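Local coordinates for 5'-tyrosyl-DNA phosphodiesterase (Caenorhabditis elegans, PDB 4FVA), which is a magnesium-binding member of the endonuclease/exonuclease/phosphatase family, built on the two-sheet DNase I-like fold, at residues A[46-58]-A[72-86]. Sequence-based numbering, arbitrary orientation.
With MG (magnesium ion), chain F; EDO (1,2-ethanediol), chain H.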
loop_
_atom_site.group_PDB
_atom_site.type_symbol
_atom_site.label_atom_id
_atom_site.label_comp_id
_atom_site.label_asym_id
_atom_site.label_seq_id
_atom_site.Cartn_x
_atom_site.Cartn_y
_atom_site.Cartn_z
ATOM N N ASP A 46 7.995 0.630 9.443
ATOM C CA ASP A 46 9.316 0.389 8.869
ATOM C C ASP A 46 9.286 0.604 7.372
ATOM O O ASP A 46 10.260 1.076 6.770
ATOM C CB ASP A 46 9.787 -1.039 9.151
ATOM C CG ASP A 46 9.940 -1.319 10.635
ATOM O OD1 ASP A 46 10.638 -0.539 11.315
ATOM O OD2 ASP A 46 9.358 -2.311 11.117
ATOM N N ILE A 47 8.154 0.247 6.777
ATOM C CA ILE A 47 7.995 0.292 5.333
ATOM C C ILE A 47 6.646 0.929 5.031
ATOM O O ILE A 47 5.647 0.604 5.668
ATOM C CB ILE A 47 8.061 -1.126 4.723
ATOM C CG1 ILE A 47 9.445 -1.747 4.965
ATOM C CG2 ILE A 47 7.754 -1.099 3.224
ATOM C CD1 ILE A 47 9.467 -3.250 4.747
ATOM N N LEU A 48 6.623 1.845 4.074
ATOM C CA LEU A 48 5.390 2.535 3.735
ATOM C C LEU A 48 5.148 2.537 2.235
ATOM O O LEU A 48 6.010 2.965 1.468
ATOM C CB LEU A 48 5.422 3.970 4.274
ATOM C CG LEU A 48 4.300 4.923 3.848
ATOM C CD1 LEU A 48 2.965 4.512 4.520
ATOM C CD2 LEU A 48 4.656 6.379 4.189
ATOM N N PHE A 49 3.979 2.035 1.830
ATOM C CA PHE A 49 3.503 2.123 0.449
ATOM C C PHE A 49 2.518 3.286 0.288
ATOM O O PHE A 49 1.560 3.379 1.048
ATOM C CB PHE A 49 2.758 0.837 0.065
ATOM C CG PHE A 49 3.632 -0.382 -0.075
ATOM C CD1 PHE A 49 5.004 -0.317 0.112
ATOM C CD2 PHE A 49 3.059 -1.613 -0.400
ATOM C CE1 PHE A 49 5.804 -1.460 -0.040
ATOM C CE2 PHE A 49 3.848 -2.759 -0.549
ATOM C CZ PHE A 49 5.225 -2.682 -0.371
ATOM N N LEU A 50 2.722 4.149 -0.707
ATOM C CA LEU A 50 1.730 5.187 -1.034
ATOM C C LEU A 50 1.211 5.013 -2.458
ATOM O O LEU A 50 1.960 4.580 -3.339
ATOM C CB LEU A 50 2.334 6.589 -0.910
ATOM C CG LEU A 50 2.934 6.960 0.452
ATOM C CD1 LEU A 50 3.549 8.355 0.375
ATOM C CD2 LEU A 50 1.836 6.904 1.526
ATOM N N GLN A 51 -0.056 5.371 -2.674
ATOM C CA GLN A 51 -0.637 5.446 -4.007
ATOM C C GLN A 51 -1.337 6.796 -4.202
ATOM O O GLN A 51 -1.694 7.470 -3.225
ATOM C CB GLN A 51 -1.622 4.291 -4.246
ATOM C CG GLN A 51 -1.089 2.912 -3.904
ATOM C CD GLN A 51 -1.274 2.537 -2.444
ATOM O OE1 GLN A 51 -2.271 2.918 -1.816
ATOM N NE2 GLN A 51 -0.306 1.776 -1.892
ATOM N N GLU A 52 -1.562 7.172 -5.460
ATOM C CA GLU A 52 -2.128 8.479 -5.798
ATOM C C GLU A 52 -1.351 9.625 -5.165
ATOM O O GLU A 52 -1.936 10.553 -4.610
ATOM C CB GLU A 52 -3.618 8.573 -5.425
ATOM C CG GLU A 52 -4.524 8.047 -6.521
ATOM C CD GLU A 52 -5.972 8.379 -6.303
ATOM O OE1 GLU A 52 -6.303 9.577 -6.082
ATOM O OE2 GLU A 52 -6.778 7.421 -6.335
ATOM N N VAL A 53 -0.031 9.552 -5.261
ATOM C CA VAL A 53 0.845 10.653 -4.889
ATOM C C VAL A 53 0.877 11.592 -6.092
ATOM O O VAL A 53 0.928 11.116 -7.227
ATOM C CB VAL A 53 2.252 10.143 -4.594
ATOM C CG1 VAL A 53 3.143 11.279 -4.105
ATOM C CG2 VAL A 53 2.191 9.006 -3.556
ATOM N N VAL A 54 0.850 12.905 -5.848
ATOM C CA VAL A 54 0.955 13.917 -6.910
ATOM C C VAL A 54 2.106 14.887 -6.654
ATOM O O VAL A 54 2.593 14.996 -5.529
ATOM C CB VAL A 54 -0.371 14.707 -7.084
ATOM C CG1 VAL A 54 -1.518 13.771 -7.464
ATOM C CG2 VAL A 54 -0.710 15.483 -5.799
ATOM N N ASP A 55 2.560 15.572 -7.700
ATOM C CA ASP A 55 3.680 16.508 -7.559
ATOM C C ASP A 55 3.299 17.701 -6.697
ATOM O O ASP A 55 4.101 18.200 -5.907
ATOM C CB ASP A 55 4.156 16.987 -8.929
ATOM C CG ASP A 55 4.810 15.887 -9.740
ATOM O OD1 ASP A 55 5.367 14.934 -9.150
ATOM O OD2 ASP A 55 4.723 15.953 -10.982
ATOM N N ARG A 56 2.069 18.164 -6.870
ATOM C CA ARG A 56 1.599 19.351 -6.165
ATOM C C ARG A 56 1.510 19.143 -4.658
ATOM O O ARG A 56 0.856 18.203 -4.180
ATOM C CB ARG A 56 0.240 19.781 -6.714
ATOM C CG ARG A 56 -0.388 20.963 -5.980
ATOM C CD ARG A 56 -1.776 21.252 -6.540
ATOM N NE ARG A 56 -2.627 21.905 -5.546
ATOM C CZ ARG A 56 -3.941 21.721 -5.464
ATOM N NH1 ARG A 56 -4.550 20.912 -6.322
ATOM N NH2 ARG A 56 -4.642 22.338 -4.523
ATOM N N ASP A 57 2.148 20.039 -3.911
ATOM C CA ASP A 57 2.097 20.000 -2.455
ATOM C C ASP A 57 2.717 18.714 -1.907
ATOM O O ASP A 57 2.271 18.180 -0.890
ATOM C CB ASP A 57 0.651 20.150 -1.955
ATOM C CG ASP A 57 0.100 21.559 -2.176
ATOM O OD1 ASP A 57 0.908 22.507 -2.184
ATOM O OD2 ASP A 57 -1.137 21.717 -2.327
ATOM N N LEU A 58 3.757 18.233 -2.579
ATOM C CA LEU A 58 4.418 17.001 -2.170
ATOM C C LEU A 58 5.394 17.236 -1.003
ATOM O O LEU A 58 5.800 16.292 -0.309
ATOM C CB LEU A 58 5.131 16.392 -3.378
ATOM C CG LEU A 58 5.827 15.049 -3.192
ATOM C CD1 LEU A 58 4.817 13.946 -2.876
ATOM C CD2 LEU A 58 6.584 14.717 -4.461
ATOM N N TYR A 72 9.994 6.863 -5.807
ATOM C CA TYR A 72 8.774 7.202 -6.537
ATOM C C TYR A 72 8.680 6.368 -7.801
ATOM O O TYR A 72 9.676 6.186 -8.492
ATOM C CB TYR A 72 8.735 8.701 -6.883
ATOM C CG TYR A 72 8.675 9.621 -5.673
ATOM C CD1 TYR A 72 7.533 9.673 -4.876
ATOM C CD2 TYR A 72 9.739 10.451 -5.345
ATOM C CE1 TYR A 72 7.462 10.497 -3.781
ATOM C CE2 TYR A 72 9.681 11.280 -4.239
ATOM C CZ TYR A 72 8.535 11.299 -3.465
ATOM O OH TYR A 72 8.458 12.125 -2.364
ATOM N N SER A 73 7.487 5.880 -8.118
ATOM C CA SER A 73 7.334 5.005 -9.270
ATOM C C SER A 73 7.545 5.761 -10.576
ATOM O O SER A 73 8.146 5.239 -11.517
ATOM C CB SER A 73 5.946 4.361 -9.295
ATOM O OG SER A 73 4.921 5.337 -9.522
ATOM N N ASN A 74 7.067 7.000 -10.626
ATOM C CA ASN A 74 6.953 7.705 -11.903
ATOM C C ASN A 74 6.725 9.194 -11.680
ATOM O O ASN A 74 5.750 9.761 -12.184
ATOM C CB ASN A 74 5.763 7.120 -12.682
ATOM C CG ASN A 74 5.796 7.458 -14.161
ATOM O OD1 ASN A 74 6.825 7.873 -14.693
ATOM N ND2 ASN A 74 4.657 7.293 -14.832
ATOM N N LYS A 75 7.628 9.819 -10.932
ATOM C CA LYS A 75 7.467 11.212 -10.541
ATOM C C LYS A 75 7.325 12.097 -11.777
ATOM O O LYS A 75 7.980 11.856 -12.799
ATOM C CB LYS A 75 8.639 11.666 -9.660
ATOM C CG LYS A 75 8.366 12.949 -8.889
ATOM C CD LYS A 75 9.361 13.158 -7.752
ATOM C CE LYS A 75 8.946 14.330 -6.862
ATOM N NZ LYS A 75 8.844 15.612 -7.630
ATOM N N GLY A 76 6.456 13.106 -11.694
ATOM C CA GLY A 76 6.192 13.974 -12.833
ATOM C C GLY A 76 4.981 13.561 -13.667
ATOM O O GLY A 76 4.452 14.359 -14.442
ATOM N N CYS A 77 4.554 12.308 -13.532
ATOM C CA CYS A 77 3.305 11.852 -14.145
ATOM C C CYS A 77 2.130 12.469 -13.381
ATOM O O CYS A 77 2.327 13.032 -12.297
ATOM C CB CYS A 77 3.251 10.321 -14.115
ATOM S SG CYS A 77 1.752 9.514 -14.772
ATOM N N GLN A 78 0.915 12.381 -13.919
ATOM C CA GLN A 78 -0.251 12.978 -13.228
ATOM C C GLN A 78 -0.363 12.502 -11.766
ATOM O O GLN A 78 -0.624 13.294 -10.851
ATOM C CB GLN A 78 -1.542 12.666 -13.982
ATOM C CG GLN A 78 -2.785 13.367 -13.415
ATOM C CD GLN A 78 -4.076 12.783 -13.959
ATOM O OE1 GLN A 78 -4.053 11.945 -14.861
ATOM N NE2 GLN A 78 -5.210 13.195 -13.388
ATOM N N TYR A 79 -0.222 11.193 -11.560
ATOM C CA TYR A 79 -0.138 10.626 -10.210
ATOM C C TYR A 79 0.649 9.318 -10.251
ATOM O O TYR A 79 0.840 8.735 -11.320
ATOM C CB TYR A 79 -1.532 10.453 -9.590
ATOM C CG TYR A 79 -2.453 9.551 -10.373
ATOM C CD1 TYR A 79 -2.992 9.962 -11.584
ATOM C CD2 TYR A 79 -2.805 8.300 -9.882
ATOM C CE1 TYR A 79 -3.853 9.135 -12.301
ATOM C CE2 TYR A 79 -3.653 7.466 -10.588
ATOM C CZ TYR A 79 -4.178 7.892 -11.798
ATOM O OH TYR A 79 -5.039 7.062 -12.494
ATOM N N TYR A 80 1.151 8.872 -9.105
ATOM C CA TYR A 80 2.093 7.758 -9.102
ATOM C C TYR A 80 2.163 7.149 -7.699
ATOM O O TYR A 80 1.395 7.542 -6.808
ATOM C CB TYR A 80 3.475 8.236 -9.586
ATOM C CG TYR A 80 3.914 9.564 -8.971
ATOM C CD1 TYR A 80 4.624 9.602 -7.773
ATOM C CD2 TYR A 80 3.604 10.774 -9.586
ATOM C CE1 TYR A 80 5.006 10.819 -7.194
ATOM C CE2 TYR A 80 3.993 11.988 -9.027
ATOM C CZ TYR A 80 4.684 12.006 -7.834
ATOM O OH TYR A 80 5.064 13.218 -7.277
ATOM N N THR A 81 3.020 6.153 -7.513
ATOM C CA THR A 81 3.118 5.522 -6.205
ATOM C C THR A 81 4.481 5.784 -5.573
ATOM O O THR A 81 5.389 6.302 -6.226
ATOM C CB THR A 81 2.855 4.008 -6.279
ATOM O OG1 THR A 81 3.853 3.391 -7.096
ATOM C CG2 THR A 81 1.476 3.747 -6.885
ATOM N N ALA A 82 4.629 5.430 -4.303
ATOM C CA ALA A 82 5.918 5.575 -3.645
ATOM C C ALA A 82 6.133 4.419 -2.677
ATOM O O ALA A 82 5.173 3.883 -2.108
ATOM C CB ALA A 82 6.010 6.918 -2.916
ATOM N N ILE A 83 7.397 4.052 -2.487
ATOM C CA ILE A 83 7.764 3.114 -1.437
ATOM C C ILE A 83 8.807 3.814 -0.582
ATOM O O ILE A 83 9.819 4.301 -1.110
ATOM C CB ILE A 83 8.338 1.797 -2.021
ATOM C CG1 ILE A 83 7.309 1.132 -2.955
ATOM C CG2 ILE A 83 8.768 0.825 -0.889
ATOM C CD1 ILE A 83 7.805 -0.150 -3.600
ATOM N N LEU A 84 8.549 3.899 0.718
ATOM C CA LEU A 84 9.507 4.494 1.648
ATOM C C LEU A 84 10.018 3.404 2.566
ATOM O O LEU A 84 9.222 2.636 3.124
ATOM C CB LEU A 84 8.871 5.621 2.474
ATOM C CG LEU A 84 8.405 6.897 1.759
ATOM C CD1 LEU A 84 7.112 6.664 0.954
ATOM C CD2 LEU A 84 8.218 8.032 2.763
ATOM N N VAL A 85 11.338 3.350 2.734
ATOM C CA VAL A 85 11.960 2.367 3.602
ATOM C C VAL A 85 12.950 2.998 4.574
ATOM O O VAL A 85 13.513 4.062 4.318
ATOM C CB VAL A 85 12.687 1.257 2.807
ATOM C CG1 VAL A 85 11.691 0.446 1.938
ATOM C CG2 VAL A 85 13.799 1.874 1.962
ATOM N N SER A 86 13.154 2.323 5.694
ATOM C CA SER A 86 14.194 2.697 6.637
ATOM C C SER A 86 15.523 2.945 5.918
ATOM O O SER A 86 15.800 2.336 4.884
ATOM C CB SER A 86 14.373 1.573 7.657
ATOM O OG SER A 86 15.554 1.778 8.401
HETATM MG MG MG F . -8.715 9.923 -5.283
HETATM C C1 EDO H . 11.753 5.098 10.560
HETATM O O1 EDO H . 12.827 5.974 10.203
HETATM C C2 EDO H . 12.172 3.663 10.267
HETATM O O2 EDO H . 13.601 3.577 10.262
HETATM O O HOH W 1 12.508 -0.577 6.305
HETATM O O HOH W 2 1.740 15.246 -10.263
HETATM O O HOH W 3 6.894 18.173 -6.490
HETATM O O HOH W 4 -10.014 11.650 -6.644
HETATM O O HOH W 5 -8.235 8.406 -3.354
#
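The ring of Tyr80 lies between two pieces of backbone: Val53 O lies over the centre of one face, 3.5 Å above the ring plane, and Lys75 CA covers the opposite one. At the edge lie Cys77 O, in plane, and Asp55 OD1, near the plane; OD1 takes a hydrogen bond of 2.6 Å from Tyr80 OH on the anti side, 27° out of the carboxylate plane. With chi1 at 44°, the ring's CG stands between backbone N and carbonyl carbon, which folds the ring back across Val53, whose CG1 meets Tyr80 CE1 at 3.6 Å. The Tyr79 ring has Gln78 CG in plane at its edge, and Glu52 CG approaches Tyr79 CD2 obliquely at 3.8 Å; Tyr79 OH hydrogen-bonds Arg106.

An antiparallel ladder joins 47-51 to 80-86, inner strands of the six-stranded sheet. Leu48 and Leu84 exchange two backbone bonds, as do Leu50 and Ala82, and Leu84 CD1 reaches Leu50 CD1 at 4.0 Å. On the other face, Phe49 CE1 rests against Ile83 CG2, beside strand 118-126 of the second sheet. A G1 beta bulge then sets Glu52 and Val53 together opposite Tyr80, and Val53 resumes the pairing through two backbone bonds.

Asp55 OD1 also receives a weak bond from Gly76 N and a long salt bridge from Lys75 NZ; these neighbours would probably favour its charged form. The bulge thus joins a regular sheet to a metal site: Glu52, whose CB points away from 72-86, binds magnesium through OE1 at 2.6 Å, alongside Asp22, while Asn20 holds OE2. Backbone pairing through Val53 and the Tyr80-Asp55 bond are consistent with a fixed backbone just after this metal ligand.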